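PDB 5XYV: rhino from Drosophila melanogaster, which binds the amino-terminal domain of Deadlock through its chromoshadow domain, an interaction tied to specification of germline piRNA clusters. Local coordinates for residues F30-W33 and S38-A41. Residues are numbered along the deposited sequence; the frame is centred on the assembly and turned at random.
Sequences FVTW and SIDA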
ATOM      1  N   PHE B  30      -0.455  11.700  -5.986  1.00 21.73           N
ATOM      2  CA  PHE B  30      -0.983  12.683  -6.912  1.00 21.66           C
ATOM      3  C   PHE B  30      -2.480  12.741  -6.728  1.00 25.21           C
ATOM      4  O   PHE B  30      -3.191  11.747  -6.923  1.00 26.46           O
ATOM      5  CB  PHE B  30      -0.545  12.338  -8.333  1.00 27.16           C
ATOM      6  CG  PHE B  30       0.950  12.255  -8.452  1.00 32.92           C
ATOM      7  CD1 PHE B  30       1.609  11.034  -8.415  1.00 33.06           C
ATOM      8  CD2 PHE B  30       1.709  13.414  -8.487  1.00 28.16           C
ATOM      9  CE1 PHE B  30       2.990  10.982  -8.468  1.00 32.41           C
ATOM     10  CE2 PHE B  30       3.081  13.354  -8.548  1.00 26.49           C
ATOM     11  CZ  PHE B  30       3.718  12.141  -8.539  1.00 28.51           C
ATOM     12  N   VAL B  31      -2.954  13.906  -6.300  1.00 21.68           N
ATOM     13  CA  VAL B  31      -4.300  14.008  -5.759  1.00 25.63           C
ATOM     14  C   VAL B  31      -5.068  15.178  -6.326  1.00 25.78           C
ATOM     15  O   VAL B  31      -4.497  16.132  -6.856  1.00 23.82           O
ATOM     16  CB  VAL B  31      -4.311  14.161  -4.190  1.00 29.15           C
ATOM     17  CG1 VAL B  31      -3.657  12.966  -3.507  1.00 21.43           C
ATOM     18  CG2 VAL B  31      -3.691  15.521  -3.754  1.00 22.28           C
ATOM     19  N   THR B  32      -6.382  15.085  -6.191  1.00 25.02           N
ATOM     20  CA  THR B  32      -7.265  16.193  -6.523  1.00 29.13           C
ATOM     21  C   THR B  32      -8.026  16.619  -5.266  1.00 29.50           C
ATOM     22  O   THR B  32      -8.191  15.833  -4.323  1.00 31.67           O
ATOM     23  CB  THR B  32      -8.219  15.822  -7.660  1.00 25.62           C
ATOM     24  OG1 THR B  32      -9.037  14.726  -7.245  1.00 34.10           O
ATOM     25  CG2 THR B  32      -7.421  15.399  -8.875  1.00 30.68           C
ATOM     26  N   TRP B  33      -8.464  17.866  -5.237  1.00 32.13           N
ATOM     27  CA  TRP B  33      -9.201  18.365  -4.086  1.00 38.94           C
ATOM     28  C   TRP B  33     -10.621  18.678  -4.510  1.00 36.61           C
ATOM     29  O   TRP B  33     -10.858  18.977  -5.679  1.00 32.29           O
ATOM     30  CB  TRP B  33      -8.525  19.609  -3.507  1.00 28.96           C
ATOM     31  CG  TRP B  33      -7.073  19.423  -3.304  1.00 30.21           C
ATOM     32  CD1 TRP B  33      -6.071  19.788  -4.149  1.00 28.69           C
ATOM     33  CD2 TRP B  33      -6.444  18.820  -2.169  1.00 31.99           C
ATOM     34  NE1 TRP B  33      -4.853  19.443  -3.613  1.00 27.34           N
ATOM     35  CE2 TRP B  33      -5.056  18.849  -2.392  1.00 28.93           C
ATOM     36  CE3 TRP B  33      -6.924  18.251  -0.984  1.00 30.64           C
ATOM     37  CZ2 TRP B  33      -4.135  18.330  -1.469  1.00 30.64           C
ATOM     38  CZ3 TRP B  33      -6.022  17.735  -0.080  1.00 26.67           C
ATOM     39  CH2 TRP B  33      -4.641  17.781  -0.321  1.00 30.35           C
ATOM     40  N   SER B  38      -7.157  21.282 -10.138  1.00 35.03           N
ATOM     41  CA  SER B  38      -5.717  21.016 -10.236  1.00 35.99           C
ATOM     42  C   SER B  38      -5.330  19.644  -9.688  1.00 35.81           C
ATOM     43  O   SER B  38      -6.069  19.068  -8.877  1.00 32.54           O
ATOM     44  CB  SER B  38      -4.922  22.104  -9.499  1.00 36.84           C
ATOM     45  OG  SER B  38      -5.233  23.388  -9.985  1.00 37.87           O
ATOM     46  N   ILE B  39      -4.177  19.139 -10.137  1.00 36.21           N
ATOM     47  CA  ILE B  39      -3.615  17.874  -9.661  1.00 35.60           C
ATOM     48  C   ILE B  39      -2.321  18.159  -8.905  1.00 34.63           C
ATOM     49  O   ILE B  39      -1.401  18.753  -9.459  1.00 31.06           O
ATOM     50  CB  ILE B  39      -3.328  16.879 -10.825  1.00 34.29           C
ATOM     51  CG1 ILE B  39      -4.568  16.692 -11.702  1.00 38.23           C
ATOM     52  CG2 ILE B  39      -2.814  15.517 -10.299  1.00 31.23           C
ATOM     53  CD1 ILE B  39      -4.378  15.666 -12.804  1.00 35.44           C
ATOM     54  N   ASP B  40      -2.241  17.733  -7.645  1.00 28.96           N
ATOM     55  CA  ASP B  40      -1.076  18.068  -6.826  1.00 24.68           C
ATOM     56  C   ASP B  40      -0.266  16.845  -6.411  1.00 27.81           C
ATOM     57  O   ASP B  40      -0.827  15.777  -6.146  1.00 28.65           O
ATOM     58  CB  ASP B  40      -1.511  18.816  -5.569  1.00 26.73           C
ATOM     59  CG  ASP B  40      -2.102  20.161  -5.869  1.00 31.63           C
ATOM     60  OD1 ASP B  40      -2.813  20.697  -5.001  1.00 28.13           O
ATOM     61  OD2 ASP B  40      -1.853  20.687  -6.966  1.00 31.59           O
ATOM     62  N   ALA B  41       1.052  17.009  -6.336  1.00 22.38           N
ATOM     63  CA  ALA B  41       1.884  16.013  -5.688  1.00 22.69           C
ATOM     64  C   ALA B  41       1.954  16.380  -4.215  1.00 26.07           C
ATOM     65  O   ALA B  41       2.299  17.513  -3.859  1.00 27.84           O
ATOM     66  CB  ALA B  41       3.262  15.950  -6.288  1.00 24.16           C
TER
HETATM   67  O   HOH W   1      -8.090  19.617  -7.198  1.00 33.76           O
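Trp33 overlaps the carboxylate of Asp40 at the edge of its indole: NE1 of Trp33 donates to OD1 of Asp40 at 2.8 Å, an N-H...O angle of 150°. OD1 lies near the ring plane, yet the indole nitrogen approaches from above the carboxylate plane, with the two planes 52° apart. CG of Trp33 stands anti to its carbonyl carbon (chi1 -49°), which swings the pyrrole edge toward the neighbouring strand, while CG2 of Val31 lies 3.5 Å above one face of the Trp33 indole, offset toward its rim. The same OD1 also takes the Gly7 amide and a salt bridge from Arg10, so three groups grip one oxygen of the buried Asp40 and tie the N-terminal segment to the hairpin. A leucine in place of Trp33 would probably cost OD1 its indole N-H partner and open a gap beside CG2 of Val31.

Backbone bonds fix the register: Val31 N reaches Asp40 O at 2.8 Å and Asp40 N returns to Val31 O at 2.9 Å, an antiparallel hydrogen-bonded pair. At the turn end, where Trp33 and Ser38 have drawn apart, a water bridges Trp33 N to Ser38 O. On the sheet face bearing Phe30 and Ala41, CB of Ala41 touches CE2 of Phe30 obliquely at 3.4 Å. Trp44 of the Deadlock chain meets the Phe30 ring on that face, whereas His18 of the Deadlock chain bonds through ND1 to Ala41 N at the strand edge. Strands 26-33 and 39-43 thus form an antiparallel hairpin within the three-stranded sheet characteristic of the chromoshadow fold; this face and the edge of strand 39-43 contribute to the Deadlock-binding surface.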